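PDB 3H2G: esterase from Xanthomonas oryzae pv. oryzae, which hydrolyses carboxylic esters and degrades the rice cell wall, contributing to the virulence of this bacterial pathogen on its host. Local coordinates for residues V66-G71 with K98-A103; N228-L233 with D336-L341; Y237-M242 with N248-P253; T328-S333 with Q345-S350. One frame throughout, in Å; residues are numbered along the deposited sequence.

Interaction 1: V66-G71 with K98-A103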
loop_
_atom_site.group_PDB
_atom_site.type_symbol
_atom_site.label_atom_id
_atom_site.label_comp_id
_atom_site.label_asym_id
_atom_site.label_seq_id
_atom_site.Cartn_x
_atom_site.Cartn_y
_atom_site.Cartn_z
ATOM N N VAL A 66 -2.064 -12.338 -3.864
ATOM C CA VAL A 66 -1.345 -13.332 -3.087
ATOM C C VAL A 66 -2.236 -13.747 -1.922
ATOM O O VAL A 66 -2.996 -12.939 -1.390
ATOM C CB VAL A 66 0.004 -12.766 -2.547
ATOM C CG1 VAL A 66 -0.242 -11.521 -1.698
ATOM C CG2 VAL A 66 0.725 -13.827 -1.733
ATOM N N LEU A 67 -2.158 -15.019 -1.552
ATOM C CA LEU A 67 -2.951 -15.548 -0.448
ATOM C C LEU A 67 -2.048 -16.413 0.417
ATOM O O LEU A 67 -1.460 -17.377 -0.070
ATOM C CB LEU A 67 -4.119 -16.388 -0.982
ATOM C CG LEU A 67 -4.890 -17.259 0.023
ATOM C CD1 LEU A 67 -5.546 -16.381 1.079
ATOM C CD2 LEU A 67 -5.946 -18.077 -0.721
ATOM N N LEU A 68 -1.929 -16.053 1.691
ATOM C CA LEU A 68 -1.108 -16.810 2.634
ATOM C C LEU A 68 -2.060 -17.516 3.589
ATOM O O LEU A 68 -2.888 -16.874 4.239
ATOM C CB LEU A 68 -0.172 -15.868 3.400
ATOM C CG LEU A 68 0.746 -15.008 2.523
ATOM C CD1 LEU A 68 1.625 -14.121 3.401
ATOM C CD2 LEU A 68 1.608 -15.908 1.644
ATOM N N ILE A 69 -1.948 -18.838 3.662
ATOM C CA ILE A 69 -2.826 -19.634 4.515
ATOM C C ILE A 69 -2.069 -20.331 5.635
ATOM O O ILE A 69 -1.124 -21.083 5.381
ATOM C CB ILE A 69 -3.560 -20.714 3.685
ATOM C CG1 ILE A 69 -4.261 -20.065 2.490
ATOM C CG2 ILE A 69 -4.566 -21.455 4.559
ATOM C CD1 ILE A 69 -4.950 -21.062 1.567
ATOM N N PRO A 70 -2.474 -20.092 6.894
ATOM C CA PRO A 70 -1.812 -20.722 8.039
ATOM C C PRO A 70 -2.380 -22.120 8.272
ATOM O O PRO A 70 -3.483 -22.434 7.822
ATOM C CB PRO A 70 -2.145 -19.775 9.185
ATOM C CG PRO A 70 -3.546 -19.368 8.846
ATOM C CD PRO A 70 -3.468 -19.101 7.348
ATOM N N GLY A 71 -1.618 -22.949 8.974
ATOM C CA GLY A 71 -2.060 -24.299 9.277
ATOM C C GLY A 71 -1.053 -24.951 10.202
ATOM O O GLY A 71 0.063 -24.453 10.345
ATOM N N LYS A 98 4.928 -14.525 -6.204
ATOM C CA LYS A 98 6.175 -15.062 -6.730
ATOM C C LYS A 98 7.394 -14.464 -6.034
ATOM O O LYS A 98 8.427 -15.123 -5.910
ATOM C CB LYS A 98 6.244 -14.842 -8.243
ATOM C CG LYS A 98 5.296 -15.764 -9.003
ATOM C CD LYS A 98 5.478 -15.678 -10.507
ATOM C CE LYS A 98 4.676 -16.765 -11.215
ATOM N NZ LYS A 98 3.213 -16.657 -10.963
ATOM N N GLU A 99 7.272 -13.222 -5.573
ATOM C CA GLU A 99 8.371 -12.565 -4.874
ATOM C C GLU A 99 8.622 -13.273 -3.539
ATOM O O GLU A 99 9.769 -13.519 -3.165
ATOM C CB GLU A 99 8.040 -11.090 -4.639
ATOM C CG GLU A 99 9.146 -10.281 -3.972
ATOM C CD GLU A 99 10.473 -10.361 -4.709
ATOM O OE1 GLU A 99 10.471 -10.349 -5.960
ATOM O OE2 GLU A 99 11.521 -10.423 -4.035
ATOM N N ILE A 100 7.550 -13.604 -2.823
ATOM C CA ILE A 100 7.689 -14.297 -1.546
ATOM C C ILE A 100 8.312 -15.666 -1.804
ATOM O O ILE A 100 9.169 -16.130 -1.049
ATOM C CB ILE A 100 6.319 -14.464 -0.850
ATOM C CG1 ILE A 100 5.785 -13.086 -0.443
ATOM C CG2 ILE A 100 6.448 -15.374 0.368
ATOM C CD1 ILE A 100 4.426 -13.116 0.222
ATOM N N ARG A 101 7.891 -16.303 -2.890
ATOM C CA ARG A 101 8.423 -17.610 -3.249
ATOM C C ARG A 101 9.920 -17.473 -3.535
ATOM O O ARG A 101 10.722 -18.289 -3.078
ATOM C CB ARG A 101 7.689 -18.157 -4.476
ATOM C CG ARG A 101 7.863 -19.654 -4.678
ATOM C CD ARG A 101 8.938 -19.992 -5.696
ATOM N NE ARG A 101 8.432 -19.942 -7.066
ATOM C CZ ARG A 101 8.320 -18.835 -7.791
ATOM N NH1 ARG A 101 8.683 -17.667 -7.281
ATOM N NH2 ARG A 101 7.840 -18.895 -9.027
ATOM N N ASP A 102 10.297 -16.435 -4.278
ATOM C CA ASP A 102 11.706 -16.209 -4.591
ATOM C C ASP A 102 12.514 -15.964 -3.322
ATOM O O ASP A 102 13.667 -16.388 -3.219
ATOM C CB ASP A 102 11.885 -15.003 -5.521
ATOM C CG ASP A 102 11.276 -15.222 -6.891
ATOM O OD1 ASP A 102 11.089 -16.392 -7.283
ATOM O OD2 ASP A 102 10.999 -14.216 -7.580
ATOM N N ALA A 103 11.907 -15.271 -2.363
ATOM C CA ALA A 103 12.573 -14.956 -1.101
ATOM C C ALA A 103 12.527 -16.137 -0.133
ATOM O O ALA A 103 12.975 -16.037 1.006
ATOM C CB ALA A 103 11.924 -13.731 -0.462
#
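With CG1 anti to the carbonyl carbon (chi1 -67°) and the chain extended beyond it, I100 carries CD1 out to meet V66 and L68 on the strand. L68 answers with CG likewise anti to the carbonyl carbon (chi1 -56°), which sets its isopropyl group against I100. The contact is a single methyl set against two: I100 CD1 lies 4.2 Å from V66 CG2, and L68 CD2 also comes to 4.2 Å of I100 CD1. No polar group takes part, and the approach is loose van der Waals packing. V66 and L68 stand two residues apart and so project from the same face of strand 60-71. Branched aliphatic residues suit this place, since the helix and strand backbones stay well apart, with V66 CA and K98 CA 8.5 Å from each other. Helix 108-114 packs beside them, its V110 touching both L68 and I100. At the edge of the contact K98 turns away and forms salt bridges with E48 and E95. The other face of the strand, bearing L67 and I69, rests on helix 141-162. A mixed sheet with helices packed by apolar side chains on both faces is what the alpha/beta-hydrolase fold, to which this lipase family belongs, is built on.

Interaction 2: N228-L233 with D336-L341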
loop_
_atom_site.group_PDB
_atom_site.type_symbol
_atom_site.label_atom_id
_atom_site.label_comp_id
_atom_site.label_asym_id
_atom_site.label_seq_id
_atom_site.Cartn_x
_atom_site.Cartn_y
_atom_site.Cartn_z
ATOM N N ASN A 228 13.568 14.407 0.976
ATOM C CA ASN A 228 12.641 13.486 0.330
ATOM C C ASN A 228 13.385 12.910 -0.867
ATOM O O ASN A 228 13.048 13.165 -2.026
ATOM C CB ASN A 228 11.382 14.228 -0.122
ATOM C CG ASN A 228 10.410 13.328 -0.840
ATOM O OD1 ASN A 228 10.237 12.164 -0.470
ATOM N ND2 ASN A 228 9.755 13.862 -1.868
ATOM N N THR A 229 14.405 12.125 -0.547
ATOM C CA THR A 229 15.301 11.496 -1.507
ATOM C C THR A 229 14.672 10.802 -2.714
ATOM O O THR A 229 15.201 10.881 -3.825
ATOM C CB THR A 229 16.203 10.500 -0.764
ATOM O OG1 THR A 229 16.770 11.159 0.377
ATOM C CG2 THR A 229 17.326 9.995 -1.665
ATOM N N PHE A 230 13.548 10.127 -2.505
ATOM C CA PHE A 230 12.892 9.410 -3.594
ATOM C C PHE A 230 11.785 10.234 -4.250
ATOM O O PHE A 230 10.974 9.703 -5.007
ATOM C CB PHE A 230 12.314 8.094 -3.059
ATOM C CG PHE A 230 13.234 7.371 -2.110
ATOM C CD1 PHE A 230 14.544 7.076 -2.475
ATOM C CD2 PHE A 230 12.792 6.992 -0.845
ATOM C CE1 PHE A 230 15.401 6.417 -1.593
ATOM C CE2 PHE A 230 13.640 6.333 0.041
ATOM C CZ PHE A 230 14.947 6.046 -0.332
ATOM N N GLY A 231 11.776 11.535 -3.969
ATOM C CA GLY A 231 10.757 12.424 -4.505
ATOM C C GLY A 231 10.587 12.489 -6.013
ATOM O O GLY A 231 9.460 12.570 -6.507
ATOM N N ILE A 232 11.687 12.469 -6.757
ATOM C CA ILE A 232 11.582 12.533 -8.209
ATOM C C ILE A 232 10.895 11.286 -8.760
ATOM O O ILE A 232 10.059 11.376 -9.659
ATOM C CB ILE A 232 12.968 12.711 -8.861
ATOM C CG1 ILE A 232 13.513 14.098 -8.502
ATOM C CG2 ILE A 232 12.869 12.552 -10.378
ATOM C CD1 ILE A 232 14.829 14.431 -9.151
ATOM N N LEU A 233 11.234 10.128 -8.204
ATOM C CA LEU A 233 10.637 8.868 -8.638
ATOM C C LEU A 233 9.166 8.769 -8.232
ATOM O O LEU A 233 8.298 8.507 -9.064
ATOM C CB LEU A 233 11.417 7.688 -8.043
ATOM C CG LEU A 233 12.868 7.512 -8.507
ATOM C CD1 LEU A 233 13.553 6.440 -7.660
ATOM C CD2 LEU A 233 12.892 7.128 -9.982
ATOM N N ASP A 336 10.834 9.175 9.673
ATOM C CA ASP A 336 10.415 9.039 8.272
ATOM C C ASP A 336 10.311 10.344 7.479
ATOM O O ASP A 336 9.409 11.148 7.708
ATOM C CB ASP A 336 9.065 8.317 8.225
ATOM C CG ASP A 336 8.734 7.762 6.850
ATOM O OD1 ASP A 336 9.275 8.259 5.839
ATOM O OD2 ASP A 336 7.908 6.829 6.784
ATOM N N ALA A 337 11.227 10.540 6.532
ATOM C CA ALA A 337 11.231 11.743 5.704
ATOM C C ALA A 337 10.534 11.529 4.357
ATOM O O ALA A 337 10.298 12.487 3.620
ATOM C CB ALA A 337 12.670 12.220 5.478
ATOM N N THR A 338 10.209 10.281 4.031
ATOM C CA THR A 338 9.527 9.996 2.770
ATOM C C THR A 338 8.029 10.248 2.946
ATOM O O THR A 338 7.386 10.875 2.101
ATOM C CB THR A 338 9.776 8.541 2.313
ATOM O OG1 THR A 338 11.175 8.359 2.046
ATOM C CG2 THR A 338 8.987 8.236 1.044
ATOM N N VAL A 339 7.482 9.759 4.053
ATOM C CA VAL A 339 6.075 9.964 4.378
ATOM C C VAL A 339 6.034 10.432 5.833
ATOM O O VAL A 339 5.956 9.617 6.756
ATOM C CB VAL A 339 5.251 8.659 4.232
ATOM C CG1 VAL A 339 3.801 8.911 4.634
ATOM C CG2 VAL A 339 5.316 8.162 2.791
ATOM N N PRO A 340 6.108 11.756 6.058
ATOM C CA PRO A 340 6.082 12.318 7.411
ATOM C C PRO A 340 4.913 11.833 8.258
ATOM O O PRO A 340 3.793 11.689 7.767
ATOM C CB PRO A 340 6.038 13.820 7.153
ATOM C CG PRO A 340 6.877 13.949 5.908
ATOM C CD PRO A 340 6.348 12.816 5.059
ATOM N N LEU A 341 5.187 11.583 9.535
ATOM C CA LEU A 341 4.163 11.110 10.459
ATOM C C LEU A 341 3.056 12.151 10.600
ATOM O O LEU A 341 1.987 11.870 11.147
ATOM C CB LEU A 341 4.792 10.803 11.822
ATOM C CG LEU A 341 3.940 10.016 12.822
ATOM C CD1 LEU A 341 3.437 8.725 12.181
ATOM C CD2 LEU A 341 4.780 9.709 14.062
HETATM O O HOH W 1 11.826 9.957 -0.246
#
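The loop that follows strand 328-332 carries D336, whose position is consistent with the acid of a Ser-His-Asp triad, and this loop meets N228 and F230 mainly through T338. The polar link is one water. It donates to N228 OD1 at 2.7 Å and to T338 OG1 at 2.9 Å, and accepts from F230 N at 2.8 Å, so two side-chain oxygens and a backbone amide are joined without any direct hydrogen bond between the segments. A threonine hydroxyl suits this place because it can accept from the water while bonding to A374 O. N228 has CG anti to its backbone N (chi1 178°), which brings the amide oxygen round to the water. F230 adds a van der Waals contact: its CD2 lies 3.6 Å from the T338 hydroxyl oxygen OG1, which meets the ring obliquely, and the two side chains cross at about a right angle.

Within the loop, D336 OD1 accepts from T338 N at 2.9 Å in an Asx turn and from V339 N in an almost straight bond (176°) that arrives from above the carboxylate plane. Two amides thus fix the carboxylate while D336 OD2 bonds to H377 ND1.

On the other segment, a type I turn from N228 to G231 leads into helix 231-246, with F230 at the N-cap. The F230 ring meets F279 of helix 275-280 and F375 edge-to-face, while T338 and V339 lean on H377 at the start of helix 376-396.

Interaction 3: Y237-M242 with N248-P253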
loop_
_atom_site.group_PDB
_atom_site.type_symbol
_atom_site.label_atom_id
_atom_site.label_comp_id
_atom_site.label_asym_id
_atom_site.label_seq_id
_atom_site.Cartn_x
_atom_site.Cartn_y
_atom_site.Cartn_z
ATOM N N TYR A 237 5.815 9.098 -10.639
ATOM C CA TYR A 237 4.825 8.020 -10.704
ATOM C C TYR A 237 3.431 8.625 -10.475
ATOM O O TYR A 237 2.481 8.333 -11.202
ATOM C CB TYR A 237 5.130 6.967 -9.629
ATOM C CG TYR A 237 4.572 5.577 -9.901
ATOM C CD1 TYR A 237 5.090 4.465 -9.238
ATOM C CD2 TYR A 237 3.558 5.368 -10.842
ATOM C CE1 TYR A 237 4.626 3.177 -9.506
ATOM C CE2 TYR A 237 3.084 4.078 -11.121
ATOM C CZ TYR A 237 3.628 2.989 -10.448
ATOM O OH TYR A 237 3.194 1.712 -10.718
ATOM N N ALA A 238 3.326 9.487 -9.468
ATOM C CA ALA A 238 2.059 10.135 -9.134
ATOM C C ALA A 238 1.489 10.975 -10.274
ATOM O O ALA A 238 0.301 10.886 -10.576
ATOM C CB ALA A 238 2.232 11.005 -7.892
ATOM N N ILE A 239 2.332 11.797 -10.893
ATOM C CA ILE A 239 1.892 12.658 -11.992
ATOM C C ILE A 239 1.419 11.850 -13.201
ATOM O O ILE A 239 0.330 12.086 -13.732
ATOM C CB ILE A 239 3.030 13.615 -12.424
ATOM C CG1 ILE A 239 3.332 14.592 -11.283
ATOM C CG2 ILE A 239 2.644 14.361 -13.705
ATOM C CD1 ILE A 239 4.575 15.441 -11.502
ATOM N N VAL A 240 2.241 10.899 -13.633
ATOM C CA VAL A 240 1.906 10.056 -14.776
ATOM C C VAL A 240 0.625 9.253 -14.517
ATOM O O VAL A 240 -0.248 9.164 -15.383
ATOM C CB VAL A 240 3.076 9.091 -15.100
ATOM C CG1 VAL A 240 2.646 8.057 -16.119
ATOM C CG2 VAL A 240 4.264 9.886 -15.633
ATOM N N ALA A 241 0.510 8.682 -13.321
ATOM C CA ALA A 241 -0.666 7.892 -12.969
ATOM C C ALA A 241 -1.928 8.747 -12.892
ATOM O O ALA A 241 -2.978 8.350 -13.396
ATOM C CB ALA A 241 -0.440 7.169 -11.643
ATOM N N MET A 242 -1.834 9.920 -12.267
ATOM C CA MET A 242 -3.003 10.785 -12.156
ATOM C C MET A 242 -3.469 11.253 -13.530
ATOM O O MET A 242 -4.663 11.460 -13.746
ATOM C CB MET A 242 -2.708 11.982 -11.249
ATOM C CG MET A 242 -2.589 11.615 -9.773
ATOM S SD MET A 242 -4.092 10.848 -9.108
ATOM C CE MET A 242 -3.505 10.242 -7.524
ATOM N N ASN A 248 -6.539 14.882 -16.993
ATOM C CA ASN A 248 -6.788 16.314 -16.879
ATOM C C ASN A 248 -5.572 17.159 -16.514
ATOM O O ASN A 248 -5.720 18.288 -16.051
ATOM C CB ASN A 248 -7.897 16.559 -15.850
ATOM C CG ASN A 248 -7.516 16.087 -14.460
ATOM O OD1 ASN A 248 -6.426 15.546 -14.249
ATOM N ND2 ASN A 248 -8.415 16.291 -13.500
ATOM N N ILE A 249 -4.371 16.629 -16.721
ATOM C CA ILE A 249 -3.172 17.389 -16.387
ATOM C C ILE A 249 -2.440 17.904 -17.619
ATOM O O ILE A 249 -2.107 19.091 -17.695
ATOM C CB ILE A 249 -2.182 16.548 -15.545
ATOM C CG1 ILE A 249 -2.891 16.005 -14.300
ATOM C CG2 ILE A 249 -1.006 17.419 -15.108
ATOM C CD1 ILE A 249 -2.049 15.048 -13.480
ATOM N N TYR A 250 -2.191 17.019 -18.582
ATOM C CA TYR A 250 -1.479 17.410 -19.795
ATOM C C TYR A 250 -1.811 16.556 -21.016
ATOM O O TYR A 250 -2.258 15.415 -20.892
ATOM C CB TYR A 250 0.033 17.356 -19.544
ATOM C CG TYR A 250 0.561 15.975 -19.183
ATOM C CD1 TYR A 250 0.756 14.997 -20.160
ATOM C CD2 TYR A 250 0.864 15.649 -17.860
ATOM C CE1 TYR A 250 1.244 13.725 -19.830
ATOM C CE2 TYR A 250 1.349 14.384 -17.518
ATOM C CZ TYR A 250 1.538 13.429 -18.505
ATOM O OH TYR A 250 2.021 12.184 -18.166
ATOM N N LEU A 251 -1.595 17.128 -22.198
ATOM C CA LEU A 251 -1.820 16.412 -23.449
ATOM C C LEU A 251 -0.493 15.745 -23.796
ATOM O O LEU A 251 -0.457 14.606 -24.256
ATOM C CB LEU A 251 -2.216 17.385 -24.566
ATOM C CG LEU A 251 -2.377 16.777 -25.965
ATOM C CD1 LEU A 251 -3.535 15.782 -25.975
ATOM C CD2 LEU A 251 -2.614 17.887 -26.979
ATOM N N GLU A 252 0.594 16.477 -23.568
ATOM C CA GLU A 252 1.948 15.989 -23.822
ATOM C C GLU A 252 2.752 16.161 -22.532
ATOM O O GLU A 252 2.656 17.196 -21.875
ATOM C CB GLU A 252 2.613 16.796 -24.941
ATOM C CG GLU A 252 1.830 16.839 -26.239
ATOM C CD GLU A 252 2.565 17.591 -27.337
ATOM O OE1 GLU A 252 2.960 18.756 -27.106
ATOM O OE2 GLU A 252 2.743 17.016 -28.433
ATOM N N PRO A 253 3.558 15.155 -22.160
ATOM C CA PRO A 253 4.374 15.202 -20.940
ATOM C C PRO A 253 5.280 16.429 -20.854
ATOM O O PRO A 253 5.646 16.857 -19.764
ATOM C CB PRO A 253 5.174 13.901 -21.008
ATOM C CG PRO A 253 4.263 12.984 -21.763
ATOM C CD PRO A 253 3.739 13.870 -22.861
#
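Aliphatic packing brings I249 against the helix, its CD1 lying 3.8 Å from M242 CB. The same methyl also sits 3.8 Å from I239 O, on the backbone one turn earlier, so the methyl sits between the I239 carbonyl oxygen and the start of the M242 side chain. An isoleucine suits the position: with CG1 anti to the carbonyl carbon (chi1 -55°) and the chain extended, its end reaches the helix while the loop backbone stays clear, M242 CA and I249 CA being 7.8 Å apart.

The aromatic contact belongs to Y250. Its CE2 meets I239 CG2 at 4.0 Å, the methyl lying at the edge of the ring near its plane, and the two side chains cross at about a right angle. Farther along, Y250 OH approaches V240 CA at 4.0 Å and V240 CG2 at 4.1 Å. One face of the same ring is packed by P253, whose CA stands 3.6 Å above the plane toward the rim, so the loop folds back over its own tyrosine.

This is a local return: the chain leaves helix 231-246 and doubles back along its side, in the long strand-free region between strands 198-205 and 328-332, helices joined by loops. Such insertions often form the cap of alpha/beta hydrolases, and this one may contribute to it.

No hydrogen bond joins the two segments directly, but Q243, one residue past M242 on the helix, takes both I249 N and Y250 N on its OE1. The tyrosine's hydroxyl bonds to E266, and N248 ND2 bonds to D313 of helix 309-316.

Interaction 4: T328-S333 with Q345-S350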
loop_
_atom_site.group_PDB
_atom_site.type_symbol
_atom_site.label_atom_id
_atom_site.label_comp_id
_atom_site.label_asym_id
_atom_site.label_seq_id
_atom_site.Cartn_x
_atom_site.Cartn_y
_atom_site.Cartn_z
ATOM N N THR A 328 -8.946 1.644 14.863
ATOM C CA THR A 328 -7.830 1.848 13.951
ATOM C C THR A 328 -6.558 2.298 14.650
ATOM O O THR A 328 -6.603 3.052 15.621
ATOM C CB THR A 328 -8.214 2.903 12.890
ATOM O OG1 THR A 328 -9.455 2.527 12.281
ATOM C CG2 THR A 328 -7.145 3.016 11.811
ATOM N N LEU A 329 -5.423 1.826 14.148
ATOM C CA LEU A 329 -4.130 2.192 14.702
ATOM C C LEU A 329 -3.190 2.585 13.572
ATOM O O LEU A 329 -2.775 1.746 12.773
ATOM C CB LEU A 329 -3.524 1.026 15.492
ATOM C CG LEU A 329 -2.154 1.299 16.131
ATOM C CD1 LEU A 329 -2.230 2.543 17.016
ATOM C CD2 LEU A 329 -1.721 0.087 16.944
ATOM N N LEU A 330 -2.875 3.872 13.495
ATOM C CA LEU A 330 -1.971 4.367 12.467
ATOM C C LEU A 330 -0.553 4.247 13.006
ATOM O O LEU A 330 -0.256 4.733 14.095
ATOM C CB LEU A 330 -2.294 5.827 12.143
ATOM C CG LEU A 330 -3.742 6.131 11.745
ATOM C CD1 LEU A 330 -3.876 7.608 11.413
ATOM C CD2 LEU A 330 -4.144 5.281 10.548
ATOM N N CYS A 331 0.318 3.587 12.255
ATOM C CA CYS A 331 1.694 3.410 12.694
ATOM C C CYS A 331 2.652 4.072 11.720
ATOM O O CYS A 331 2.398 4.136 10.518
ATOM C CB CYS A 331 2.018 1.918 12.813
ATOM S SG CYS A 331 3.621 1.498 13.582
ATOM N N GLY A 332 3.757 4.571 12.258
ATOM C CA GLY A 332 4.752 5.225 11.438
ATOM C C GLY A 332 5.936 5.586 12.307
ATOM O O GLY A 332 6.007 5.169 13.462
ATOM N N SER A 333 6.863 6.359 11.754
ATOM C CA SER A 333 8.048 6.772 12.490
ATOM C C SER A 333 8.320 8.255 12.289
ATOM O O SER A 333 8.222 8.767 11.172
ATOM C CB SER A 333 9.263 5.966 12.023
ATOM O OG SER A 333 10.468 6.535 12.514
ATOM N N GLN A 345 -1.037 12.287 12.162
ATOM C CA GLN A 345 -1.481 13.316 13.096
ATOM C C GLN A 345 -2.604 14.142 12.483
ATOM O O GLN A 345 -3.605 14.436 13.143
ATOM C CB GLN A 345 -0.300 14.218 13.475
ATOM C CG GLN A 345 0.736 13.515 14.349
ATOM C CD GLN A 345 2.085 14.210 14.363
ATOM O OE1 GLN A 345 2.932 13.921 15.211
ATOM N NE2 GLN A 345 2.301 15.114 13.417
ATOM N N THR A 346 -2.434 14.508 11.217
ATOM C CA THR A 346 -3.434 15.287 10.497
ATOM C C THR A 346 -4.717 14.467 10.356
ATOM O O THR A 346 -5.817 14.970 10.570
ATOM C CB THR A 346 -2.933 15.665 9.081
ATOM O OG1 THR A 346 -1.792 16.526 9.192
ATOM C CG2 THR A 346 -4.029 16.376 8.294
ATOM N N ALA A 347 -4.568 13.199 9.995
ATOM C CA ALA A 347 -5.723 12.324 9.829
ATOM C C ALA A 347 -6.536 12.227 11.118
ATOM O O ALA A 347 -7.749 12.434 11.114
ATOM C CB ALA A 347 -5.267 10.937 9.391
ATOM N N ILE A 348 -5.862 11.919 12.220
ATOM C CA ILE A 348 -6.535 11.783 13.507
ATOM C C ILE A 348 -7.244 13.065 13.933
ATOM O O ILE A 348 -8.361 13.019 14.445
ATOM C CB ILE A 348 -5.541 11.321 14.600
ATOM C CG1 ILE A 348 -5.157 9.861 14.337
ATOM C CG2 ILE A 348 -6.169 11.447 15.990
ATOM C CD1 ILE A 348 -4.088 9.314 15.261
ATOM N N ALA A 349 -6.611 14.209 13.709
ATOM C CA ALA A 349 -7.240 15.471 14.072
ATOM C C ALA A 349 -8.531 15.623 13.267
ATOM O O ALA A 349 -9.565 16.026 13.803
ATOM C CB ALA A 349 -6.294 16.634 13.787
ATOM N N SER A 350 -8.470 15.286 11.981
ATOM C CA SER A 350 -9.636 15.388 11.105
ATOM C C SER A 350 -10.739 14.413 11.504
ATOM O O SER A 350 -11.925 14.746 11.435
ATOM C CB SER A 350 -9.234 15.130 9.650
ATOM O OG SER A 350 -8.272 16.077 9.213
#
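Strand 328-332 and helix 342-353 lie one above the other, closest at L330 and I348, whose CA atoms are 8.8 Å apart. At that spacing side chains alone bridge the layers, and L330 does most of it. Its CB points toward the helix, and with CG anti to the carbonyl carbon (chi1 -55°) and the chain extended to CD1, that methyl reaches two residues at once. CD1 of L330 lies 3.9 Å from I348 CG1 and 4.1 Å from A347 CB. Alanine suits a position whose CB points toward the strand, since its lone methyl takes up little room between the layers. I348 reaches in from the flank of the helix, and the two chains slide past each other in opposite directions, so that L330 CD1 rests on the middle of the isoleucine.

These elements are the first strand and the helix of a beta-alpha-beta crossover that is completed by strand 359-363, which runs parallel beside strand 328-332. The same leucine and isoleucine also pack on V359 of that outer strand, so one hydrophobic patch joins all three elements.

On the other face of the sheet C331 has its side chain turned away from this helix and forms a disulfide with C384 of helix 376-396. L329 likewise packs on that helix, against L392.

Interactions 1 and 4 are small, buried and wholly aliphatic, each setting a helix on the same mixed sheet; they lie on opposite sides of the chain's centre, their own centres about 29 Å apart. Interaction 2 is partly buried and bridged by a water, in a loop that also carries the putative triad acid. Interaction 3 lies farthest from the chain's centre, yet most of its touching residues are buried; it mixes aliphatic and aromatic packing. Interactions 2 and 3 both use helix 231-246, interaction 2 through the turn and N-cap residue that lead into it and interaction 3 through its later turns. Interactions 2 and 4 touch directly: L341 CD1 packs on G332 CA at 3.8 Å.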